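Local coordinates for 6-O-methylguanine DNA methyltransferase (Enterococcus faecalis, PDB 2B6C), which is of unknown function but is predicted to be a DNA alkylation repair enzyme of the all-helical AlkD-like family, at residues K18-Y22 against M23-F27; G31-A34 against P35-Q38; D108-R111 against K112-S116; N137-N140 against R141-A144; R184-S187 against K188-P191. All coordinates share one frame; numbering follows the deposited sequence.

Interaction 1. Residues K18-Y22 against M23-F27; sequences KMSAY and MKHQF
A Schellman motif joins K18-Y22 to M23-F27 at the C-terminal end of helix 13-22, at the surface of this all-helical protein. Its two defining bonds run backward along the chain: H25 N donates to S20 O at 2.9 Å, and K24 N to A21 O at 2.9 Å, with K24 in the positive-phi C' position. M23 N adds weak bonds to the carbonyls of M19 and S20. The turn brings the H25 imidazole back against the last turn, and one ring face receives A21 CA, a CH-pi contact 3.8 Å from the ring centre. At the other flank the selenomethionine M23 bends at chi2 (-57°); its SE lies 4.9 Å from the Y22 ring centroid, an oblique Met-aromatic contact, and CE packs 3.7 Å from Y22 CD1. Beyond the turn, one water donates to S20 O at 2.7 Å and accepts from F27 N, while a second links S20 OG to F27 O. M23 also packs on W103 and W104, and H25 ND1 and S20 OG both bond a glycerol. S20 O thus takes H25 N and a water, with a weak bond from M23 N, so the backbone of the turn and solvent satisfy this carbonyl.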
# COMPACT_ATOMS: atom_id res chain seq x y z
N LYS B 18 32.44 -10.77 4.68
CA LYS B 18 32.40 -10.04 3.39
C LYS B 18 31.54 -8.81 3.43
O LYS B 18 31.94 -7.79 2.91
CB LYS B 18 31.92 -10.93 2.25
CG LYS B 18 32.88 -12.07 1.91
CD LYS B 18 32.23 -13.10 1.01
CE LYS B 18 33.32 -14.05 0.49
NZ LYS B 18 32.72 -15.32 -0.03
N MSE B 19 30.35 -8.91 4.05
CA MSE B 19 29.47 -7.76 4.20
C MSE B 19 30.08 -6.69 5.10
O MSE B 19 29.99 -5.49 4.81
CB MSE B 19 28.11 -8.21 4.74
CG MSE B 19 27.33 -9.03 3.75
SE MSE B 19 25.72 -9.83 4.51
CE MSE B 19 24.55 -8.14 4.44
N SER B 20 30.72 -7.15 6.17
CA SER B 20 31.39 -6.25 7.09
C SER B 20 32.50 -5.48 6.40
O SER B 20 32.62 -4.28 6.58
CB SER B 20 31.99 -7.03 8.25
OG SER B 20 32.66 -6.13 9.10
N ALA B 21 33.32 -6.19 5.61
CA ALA B 21 34.47 -5.60 4.91
C ALA B 21 34.03 -4.51 3.94
O ALA B 21 34.66 -3.44 3.82
CB ALA B 21 35.28 -6.72 4.17
N TYR B 22 32.91 -4.76 3.28
CA TYR B 22 32.35 -3.85 2.31
C TYR B 22 31.91 -2.50 2.91
O TYR B 22 31.99 -1.44 2.25
CB TYR B 22 31.21 -4.60 1.64
CG TYR B 22 30.48 -3.82 0.59
CD1 TYR B 22 29.16 -3.42 0.80
CD2 TYR B 22 31.11 -3.50 -0.63
CE1 TYR B 22 28.46 -2.72 -0.17
CE2 TYR B 22 30.43 -2.78 -1.62
CZ TYR B 22 29.10 -2.41 -1.38
OH TYR B 22 28.40 -1.70 -2.32
N MSE B 23 31.48 -2.54 4.18
CA MSE B 23 31.17 -1.33 4.95
C MSE B 23 32.33 -0.89 5.78
O MSE B 23 32.14 -0.16 6.74
CB MSE B 23 29.96 -1.54 5.87
CG MSE B 23 28.78 -2.02 5.14
SE MSE B 23 28.23 -0.78 3.66
CE MSE B 23 26.75 -1.82 3.04
N LYS B 24 33.55 -1.31 5.40
CA LYS B 24 34.80 -0.89 6.05
C LYS B 24 34.90 -1.28 7.54
O LYS B 24 35.43 -0.50 8.35
CB LYS B 24 35.09 0.62 5.87
CG LYS B 24 34.96 1.17 4.44
CD LYS B 24 36.32 1.52 3.88
CE LYS B 24 36.15 2.37 2.64
NZ LYS B 24 37.19 3.42 2.47
N HIS B 25 34.39 -2.46 7.89
CA HIS B 25 34.61 -3.08 9.21
C HIS B 25 34.16 -2.24 10.38
O HIS B 25 34.77 -2.29 11.45
CB HIS B 25 36.11 -3.40 9.44
CG HIS B 25 36.68 -4.32 8.42
ND1 HIS B 25 36.39 -5.68 8.39
CD2 HIS B 25 37.49 -4.08 7.37
CE1 HIS B 25 37.03 -6.23 7.38
NE2 HIS B 25 37.71 -5.28 6.74
N GLN B 26 33.09 -1.49 10.22
CA GLN B 26 32.64 -0.66 11.34
C GLN B 26 31.29 -1.11 11.90
O GLN B 26 30.82 -0.51 12.84
CB GLN B 26 32.59 0.80 10.91
CG GLN B 26 31.62 1.06 9.78
CD GLN B 26 31.81 2.45 9.24
OE1 GLN B 26 31.80 3.45 9.99
NE2 GLN B 26 31.98 2.54 7.94
N PHE B 27 30.69 -2.14 11.31
CA PHE B 27 29.47 -2.73 11.82
C PHE B 27 29.71 -4.19 12.01
O PHE B 27 30.52 -4.79 11.29
CB PHE B 27 28.29 -2.56 10.84
CG PHE B 27 27.97 -1.12 10.54
CD1 PHE B 27 28.33 -0.57 9.31
CD2 PHE B 27 27.30 -0.33 11.48
CE1 PHE B 27 28.05 0.79 9.02
CE2 PHE B 27 27.03 1.03 11.22
CZ PHE B 27 27.43 1.60 9.98
O HOH W 1 31.22 -3.37 8.69
O HOH W 2 33.17 -5.16 11.93

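Interaction 2. Residues G31-A34 against P35-Q38; sequences GIPA and PERQ
I32 and R37 meet at the start of helix 34-48, where the I32 methyl CG2 rests 3.6 Å from R37 N and 3.8 Å from R37 CB, in the first turn. With CG2 anti to its own backbone N, this branch faces the helix while CG1 leads off. One residue on, the proline ring that follows A34 brings P35 CD to 3.4 Å from A34 CB, and Q38 CG lies 3.3 Å from A34 O. Behind these contacts stand the first helical bonds, R37 N to P33 O (2.8 Å) and Q38 N to A34 O (2.8 Å). P33 holds the N-cap position, and P35, which has no N-H to give, falls within the first turn, where none is required. Further out, a water donates to I32 O and accepts from R37 NH2 at 2.9 Å, meeting the guanidinium in its plane. The bend of R37 at chi3 (76°) turns that group back past A34, and its NH1 forms a salt bridge with D77 of helix 69-81. E70 of that helix accepts from the backbone N of G31 and of I32. Two carboxylates of one neighbouring helix thus fix the loop and R37, with I32 CG2 as the apolar contact between them.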
# COMPACT_ATOMS: atom_id res chain seq x y z
N GLY B 31 25.43 -11.74 8.54
CA GLY B 31 25.75 -12.43 7.30
C GLY B 31 24.53 -12.85 6.52
O GLY B 31 24.49 -13.96 5.98
N ILE B 32 23.54 -11.95 6.45
CA ILE B 32 22.29 -12.19 5.74
C ILE B 32 22.12 -11.20 4.60
O ILE B 32 21.68 -10.06 4.84
CB ILE B 32 21.05 -12.01 6.67
CG1 ILE B 32 21.26 -12.71 8.02
CG2 ILE B 32 19.77 -12.53 5.96
CD1 ILE B 32 21.33 -14.23 7.95
N PRO B 33 22.41 -11.62 3.36
CA PRO B 33 22.22 -10.69 2.24
C PRO B 33 20.75 -10.24 2.10
O PRO B 33 19.85 -10.93 2.59
CB PRO B 33 22.71 -11.49 1.02
CG PRO B 33 23.67 -12.58 1.66
CD PRO B 33 22.92 -12.93 2.92
N ALA B 34 20.55 -9.09 1.46
CA ALA B 34 19.25 -8.43 1.34
C ALA B 34 18.12 -9.34 0.83
O ALA B 34 17.10 -9.43 1.51
CB ALA B 34 19.34 -7.18 0.50
N PRO B 35 18.31 -10.05 -0.32
CA PRO B 35 17.19 -10.89 -0.77
C PRO B 35 16.81 -11.94 0.25
O PRO B 35 15.63 -12.15 0.47
CB PRO B 35 17.71 -11.52 -2.08
CG PRO B 35 18.83 -10.60 -2.53
CD PRO B 35 19.45 -10.11 -1.25
N GLU B 36 17.78 -12.54 0.92
CA GLU B 36 17.49 -13.50 1.96
C GLU B 36 16.82 -12.82 3.17
O GLU B 36 15.86 -13.35 3.72
CB GLU B 36 18.75 -14.26 2.34
CG GLU B 36 19.16 -15.25 1.26
CD GLU B 36 20.54 -14.98 0.71
OE1 GLU B 36 21.46 -15.79 1.00
OE2 GLU B 36 20.69 -13.96 0.00
N ARG B 37 17.31 -11.63 3.54
CA ARG B 37 16.76 -10.88 4.68
C ARG B 37 15.29 -10.53 4.46
O ARG B 37 14.49 -10.61 5.38
CB ARG B 37 17.58 -9.61 4.96
CG ARG B 37 17.24 -8.92 6.29
CD ARG B 37 17.69 -7.43 6.29
NE ARG B 37 16.78 -6.57 5.50
CZ ARG B 37 17.12 -5.89 4.41
NH1 ARG B 37 16.22 -5.14 3.80
NH2 ARG B 37 18.36 -5.92 3.92
N GLN B 38 14.98 -10.15 3.23
CA GLN B 38 13.65 -9.75 2.83
C GLN B 38 12.69 -10.94 2.87
O GLN B 38 11.58 -10.81 3.36
CB GLN B 38 13.68 -9.09 1.46
CG GLN B 38 14.32 -7.67 1.52
CD GLN B 38 14.79 -7.15 0.14
OE1 GLN B 38 14.38 -7.68 -0.91
NE2 GLN B 38 15.66 -6.13 0.15
O HOH W 3 20.82 -7.46 4.30

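Interaction 3. Residues D108-R111 against K112-S116; sequences DAWR and KFFGS
W110, F113 and F114 form the tightly packed flank of this contact, an i to i+3 and i to i+4 cluster within helix 104-120. W110 and F113 run alongside each other in the same direction, and F113 CD2 sits at the edge of the indole, 4.1 Å from W110 CE3. F113 CG is anti to the backbone N (chi1 171°), which sets the ring alongside the indole. F113 in turn places CD2 over the centre of the F114 ring, and F114 CE2 approaches W110 CB at 4.2 Å. F114 CD2 presses on W110 O at 3.1 Å, the same carbonyl that takes F114 N at 2.9 Å. G115 N follows with a bond to R111 O of 2.8 Å. At the far end of the tryptophan, W110 NE1 bonds Y64 OH.

The solvent side lies at K112. Next to it the buried R111 bends at chi2 and chi3, so that its guanidinium curls back with one face over D108 O and NH1 3.3 Å from K112 CG. The exposed K112 runs its aliphatic chain past that same carbonyl, and K112 NZ is 5.0 Å from R111 NH1, like charges not in contact.

Helices 69-81, 88-94, 125-132 and 173-186 pack against the segment: I76 meets A109 and W110, F94 makes an edge-to-face contact with F113, F132 does so with F114, and W181 packs on D108 and R111.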
# COMPACT_ATOMS: atom_id res chain seq x y z
N ASP B 108 20.81 6.13 3.24
CA ASP B 108 20.10 6.03 1.97
C ASP B 108 18.81 5.25 2.15
O ASP B 108 17.82 5.57 1.52
CB ASP B 108 20.97 5.37 0.87
CG ASP B 108 22.15 6.25 0.43
OD1 ASP B 108 22.20 7.45 0.78
OD2 ASP B 108 23.04 5.73 -0.30
N ALA B 109 18.81 4.21 3.00
CA ALA B 109 17.52 3.56 3.37
C ALA B 109 16.57 4.53 4.09
O ALA B 109 15.39 4.58 3.76
CB ALA B 109 17.74 2.28 4.19
N TRP B 110 17.07 5.30 5.07
CA TRP B 110 16.23 6.36 5.69
C TRP B 110 15.74 7.40 4.67
O TRP B 110 14.59 7.85 4.74
CB TRP B 110 16.94 7.12 6.83
CG TRP B 110 17.00 6.35 8.11
CD1 TRP B 110 18.13 5.95 8.80
CD2 TRP B 110 15.88 5.88 8.88
NE1 TRP B 110 17.77 5.26 9.94
CE2 TRP B 110 16.40 5.21 10.02
CE3 TRP B 110 14.47 5.98 8.73
CZ2 TRP B 110 15.58 4.60 10.99
CZ3 TRP B 110 13.65 5.40 9.71
CH2 TRP B 110 14.21 4.71 10.82
N ARG B 111 16.61 7.78 3.73
CA ARG B 111 16.26 8.77 2.73
C ARG B 111 15.05 8.28 1.90
O ARG B 111 14.12 9.06 1.62
CB ARG B 111 17.46 9.10 1.81
CG ARG B 111 17.07 10.04 0.62
CD ARG B 111 16.73 9.22 -0.63
NE ARG B 111 17.94 8.55 -1.11
CZ ARG B 111 17.94 7.54 -1.97
NH1 ARG B 111 16.80 7.09 -2.45
NH2 ARG B 111 19.10 7.00 -2.35
N LYS B 112 15.09 7.00 1.53
CA LYS B 112 13.97 6.33 0.87
C LYS B 112 12.69 6.39 1.68
O LYS B 112 11.65 6.64 1.11
CB LYS B 112 14.30 4.88 0.51
CG LYS B 112 15.21 4.80 -0.65
CD LYS B 112 15.77 3.37 -0.88
CE LYS B 112 17.20 3.41 -1.43
NZ LYS B 112 17.58 2.17 -2.19
N PHE B 113 12.77 6.17 2.99
CA PHE B 113 11.62 6.38 3.85
C PHE B 113 11.06 7.82 3.79
O PHE B 113 9.84 8.00 3.59
CB PHE B 113 11.92 5.97 5.30
CG PHE B 113 10.86 6.36 6.26
CD1 PHE B 113 9.65 5.65 6.31
CD2 PHE B 113 11.04 7.45 7.11
CE1 PHE B 113 8.65 6.00 7.22
CE2 PHE B 113 10.07 7.83 8.00
CZ PHE B 113 8.85 7.08 8.07
N PHE B 114 11.92 8.82 3.97
CA PHE B 114 11.47 10.23 3.90
C PHE B 114 10.95 10.62 2.51
O PHE B 114 9.99 11.38 2.40
CB PHE B 114 12.55 11.21 4.43
CG PHE B 114 12.81 11.05 5.93
CD1 PHE B 114 11.91 11.59 6.86
CD2 PHE B 114 13.90 10.33 6.39
CE1 PHE B 114 12.12 11.42 8.24
CE2 PHE B 114 14.11 10.15 7.76
CZ PHE B 114 13.21 10.69 8.69
N GLY B 115 11.56 10.06 1.47
CA GLY B 115 11.14 10.36 0.10
C GLY B 115 9.79 9.74 -0.18
O GLY B 115 8.96 10.34 -0.87
N SER B 116 9.56 8.52 0.32
CA SER B 116 8.26 7.87 0.14
C SER B 116 7.14 8.61 0.85
O SER B 116 6.04 8.69 0.30
CB SER B 116 8.24 6.42 0.62
OG SER B 116 9.31 5.79 -0.01

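Interaction 4. Residues N137-N140 against R141-A144; sequences NFWN and RRVA. With SO4 (sulfate ion), chain I.
W139 and R142 pack alongside each other one turn apart at the start of helix 138-146, R142 CD lying at the indole edge 3.9 Å from W139 CZ3. The arginine is extended from CG to NE, so its guanidinium travels past the ring instead of covering it, the two planes standing 71° apart. A second apolar contact lies within 137-140: a chi1 of 74° puts the F138 ring between its backbone N and carbonyl carbon and lays it against the W139 face, with F138 CE1 over the centre of the indole. R141 folds the other way; its bend at chi3 lays one guanidinium face over F138 CA, with NH1 3.6 Å from that atom.

Hydrogen bonds establish the helix. N137 is the N-cap: its OD1 accepts from W139 N (2.9 Å, in the carbonyl plane). The i to i+4 series then runs through R142 N to F138 O (2.8 Å), V143 N to W139 O and A144 N to N140 O, after a weak first bond from R141 N to N137 O.

Ionic and anion contacts complete the account. A sulfate, probably from the crystallisation liquor, sits at this N-terminus, its O4 gripped by N137 N (2.9 Å) and N140 ND2 (3.2 Å), with K95 and E136 N also bonded to the ion. A helix N-terminus would favour such an anion. R141 NE is paired with D167, and R142 NE with D108.

The helix is packed between helix 104-120, through V107 and W104, helix 125-132, through F129 and F132, and helix 173-186, whose F174 meets both F138 and W139.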
# COMPACT_ATOMS: atom_id res chain seq x y z
N ASN B 137 25.17 17.59 10.83
CA ASN B 137 25.66 16.26 10.48
C ASN B 137 25.49 16.05 8.97
O ASN B 137 24.39 16.21 8.45
CB ASN B 137 24.93 15.21 11.33
CG ASN B 137 25.43 13.80 11.12
OD1 ASN B 137 25.58 13.34 10.00
ND2 ASN B 137 25.63 13.09 12.20
N PHE B 138 26.58 15.76 8.25
CA PHE B 138 26.52 15.70 6.79
C PHE B 138 25.60 14.58 6.31
O PHE B 138 25.05 14.68 5.19
CB PHE B 138 27.92 15.62 6.09
CG PHE B 138 28.60 14.27 6.21
CD1 PHE B 138 28.18 13.18 5.43
CD2 PHE B 138 29.65 14.08 7.11
CE1 PHE B 138 28.82 11.94 5.53
CE2 PHE B 138 30.28 12.84 7.22
CZ PHE B 138 29.85 11.76 6.41
N TRP B 139 25.43 13.53 7.12
CA TRP B 139 24.47 12.46 6.78
C TRP B 139 23.05 13.00 6.66
O TRP B 139 22.33 12.63 5.72
CB TRP B 139 24.51 11.30 7.78
CG TRP B 139 25.76 10.54 7.75
CD1 TRP B 139 26.68 10.40 8.79
CD2 TRP B 139 26.29 9.79 6.66
NE1 TRP B 139 27.72 9.63 8.39
CE2 TRP B 139 27.53 9.23 7.09
CE3 TRP B 139 25.85 9.52 5.35
CZ2 TRP B 139 28.33 8.42 6.25
CZ3 TRP B 139 26.67 8.72 4.51
CH2 TRP B 139 27.88 8.18 4.97
N ASN B 140 22.65 13.90 7.58
CA ASN B 140 21.36 14.57 7.44
C ASN B 140 21.25 15.39 6.14
O ASN B 140 20.20 15.41 5.51
CB ASN B 140 21.01 15.46 8.63
CG ASN B 140 20.56 14.67 9.85
OD1 ASN B 140 19.85 13.67 9.73
ND2 ASN B 140 20.97 15.13 11.04
N ARG B 141 22.31 16.11 5.77
CA ARG B 141 22.32 16.92 4.53
C ARG B 141 22.33 16.06 3.28
O ARG B 141 21.78 16.46 2.24
CB ARG B 141 23.50 17.87 4.54
CG ARG B 141 23.46 18.78 5.77
CD ARG B 141 24.26 20.07 5.49
NE ARG B 141 25.60 19.83 4.98
CZ ARG B 141 26.65 19.46 5.73
NH1 ARG B 141 26.52 19.25 7.05
NH2 ARG B 141 27.83 19.30 5.15
N ARG B 142 22.93 14.86 3.37
CA ARG B 142 22.75 13.86 2.34
C ARG B 142 21.25 13.54 2.06
O ARG B 142 20.84 13.39 0.90
CB ARG B 142 23.57 12.60 2.65
CG ARG B 142 23.46 11.51 1.55
CD ARG B 142 24.56 10.45 1.71
NE ARG B 142 24.35 9.27 0.89
CZ ARG B 142 25.13 8.93 -0.15
NH1 ARG B 142 24.89 7.80 -0.82
NH2 ARG B 142 26.17 9.70 -0.52
N VAL B 143 20.45 13.41 3.12
CA VAL B 143 19.01 13.22 2.99
C VAL B 143 18.35 14.43 2.30
O VAL B 143 17.53 14.22 1.42
CB VAL B 143 18.30 12.87 4.36
CG1 VAL B 143 16.69 12.80 4.21
CG2 VAL B 143 18.82 11.53 4.90
N ALA B 144 18.72 15.67 2.69
CA ALA B 144 18.21 16.89 2.04
C ALA B 144 18.51 16.89 0.53
O ALA B 144 17.62 17.20 -0.30
CB ALA B 144 18.75 18.18 2.72
S SO4 I . 21.63 18.25 12.98
O1 SO4 I . 21.58 17.72 14.34
O2 SO4 I . 21.90 19.71 12.99
O3 SO4 I . 20.30 18.09 12.37
O4 SO4 I . 22.67 17.53 12.22

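Interaction 5. Residues R184-S187 against K188-P191; sequences RQYS and KTNP. With SO4 (sulfate ion), chain J.
Q185 and K188 meet across the turn that connects helix 173-186 to helix 191-200 in this all-helical fold, and N190 is the N-cap of the second helix, its OD1 accepting from W193 N. The glutamine bends at chi2 (-58°), which turns its OE1 back toward the turn, while K188 stays extended beyond CG; the two chains meet where K188 NZ donates to Q185 OE1 at 2.8 Å. A water accepts from Q185 NE2, and L149 O takes a further bond from that NE2.

Y186 extends from the helix with CG anti to its backbone N (chi1 -168°), which sets its ring against T189 and N190. T189 CG2 touches Y186 CE1 at 3.8 Å from an oblique direction, and N190 CB lies off-centre over the ring in a CH-pi contact, 4.1 Å from its centroid. The tyrosine hydroxyl is bonded to Q157. N190 N (2.8 Å, nearly straight at 170°) and T189 N (2.9 Å) both bond Y186 O, while K188 N bonds Q185 O. S187 places OG between its backbone N and carbonyl carbon, and in that rotamer it donates to R184 O at 2.6 Å, a side-chain bond back to the carbonyl three residues earlier.

R184 is extended from CG to NE, reaching a sulfate, probably from the crystallisation liquor, to which Y214 OH also bonds; its NH1 pairs with E210. The arginine's bonds to the ion are weak. K188 makes a similarly weak bond to the same sulfate, its NZ lying 3.4 Å from O4.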
# COMPACT_ATOMS: atom_id res chain seq x y z
N ARG B 184 22.01 13.88 -11.61
CA ARG B 184 21.79 12.72 -12.47
C ARG B 184 20.32 12.31 -12.55
O ARG B 184 19.78 12.20 -13.66
CB ARG B 184 22.65 11.55 -11.99
CG ARG B 184 22.64 10.32 -12.86
CD ARG B 184 23.50 9.36 -12.13
NE ARG B 184 23.88 8.19 -12.88
CZ ARG B 184 25.12 7.89 -13.27
NH1 ARG B 184 26.14 8.71 -13.07
NH2 ARG B 184 25.32 6.76 -13.92
N GLN B 185 19.67 12.11 -11.41
CA GLN B 185 18.26 11.71 -11.37
C GLN B 185 17.33 12.76 -11.94
O GLN B 185 16.42 12.45 -12.73
CB GLN B 185 17.82 11.42 -9.92
CG GLN B 185 18.25 10.04 -9.39
CD GLN B 185 17.72 8.91 -10.26
OE1 GLN B 185 18.49 8.23 -10.92
NE2 GLN B 185 16.40 8.70 -10.23
N TYR B 186 17.52 14.00 -11.49
CA TYR B 186 16.66 15.06 -11.98
C TYR B 186 16.82 15.34 -13.49
O TYR B 186 15.84 15.69 -14.16
CB TYR B 186 16.77 16.33 -11.13
CG TYR B 186 15.69 17.33 -11.44
CD1 TYR B 186 14.34 16.91 -11.53
CD2 TYR B 186 16.00 18.68 -11.66
CE1 TYR B 186 13.33 17.82 -11.84
CE2 TYR B 186 14.98 19.61 -11.98
CZ TYR B 186 13.66 19.16 -12.06
OH TYR B 186 12.66 20.05 -12.37
N SER B 187 18.02 15.13 -14.03
CA SER B 187 18.22 15.28 -15.49
C SER B 187 17.36 14.35 -16.35
O SER B 187 17.18 14.59 -17.55
CB SER B 187 19.69 15.10 -15.88
OG SER B 187 20.06 13.73 -15.79
N LYS B 188 16.86 13.27 -15.75
CA LYS B 188 15.98 12.35 -16.51
C LYS B 188 14.62 12.97 -16.78
O LYS B 188 13.87 12.51 -17.62
CB LYS B 188 15.81 11.02 -15.76
CG LYS B 188 17.15 10.28 -15.53
CD LYS B 188 16.93 9.02 -14.67
CE LYS B 188 18.26 8.43 -14.23
NZ LYS B 188 18.09 7.17 -13.44
N THR B 189 14.33 14.03 -16.03
CA THR B 189 13.07 14.74 -16.02
C THR B 189 13.26 16.10 -16.68
O THR B 189 12.46 16.50 -17.54
CB THR B 189 12.58 14.94 -14.55
OG1 THR B 189 12.18 13.69 -14.04
CG2 THR B 189 11.40 15.90 -14.44
N ASN B 190 14.30 16.82 -16.25
CA ASN B 190 14.54 18.19 -16.72
C ASN B 190 15.99 18.42 -17.08
O ASN B 190 16.73 19.04 -16.29
CB ASN B 190 14.06 19.21 -15.69
CG ASN B 190 13.77 20.61 -16.31
OD1 ASN B 190 14.28 20.98 -17.41
ND2 ASN B 190 12.93 21.38 -15.61
N PRO B 191 16.44 17.88 -18.24
CA PRO B 191 17.86 18.05 -18.55
C PRO B 191 18.25 19.51 -18.77
O PRO B 191 19.38 19.85 -18.45
CB PRO B 191 18.08 17.21 -19.81
CG PRO B 191 16.73 17.00 -20.39
CD PRO B 191 15.74 17.10 -19.28
S SO4 J . 21.71 5.18 -12.96
O1 SO4 J . 21.79 3.89 -13.62
O2 SO4 J . 23.02 5.52 -12.40
O3 SO4 J . 20.75 5.07 -11.87
O4 SO4 J . 21.31 6.23 -13.89
O HOH W 4 13.86 12.19 -12.44
O HOH W 5 15.03 6.62 -11.93

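How the interactions relate
The five local contacts follow one another along the chain, and only two pairs touch. Interaction 1 meets interaction 2 where the M19 side chain packs on the loop, M19 CE lying 3.5 Å from I32 O. Interactions 3 and 4, with centres about 12 Å apart, are joined by a salt bridge, D108 OD1 to R142 NE at 2.8 Å, and by packing of R111 CB against V143 CG2. Interaction 5 stands apart, its nearest atoms about 8 Å from interaction 3 and about 11 Å from interaction 4. Separate sulfates sit at interactions 4 and 5, and a glycerol at interaction 1; none of them establishes an active site.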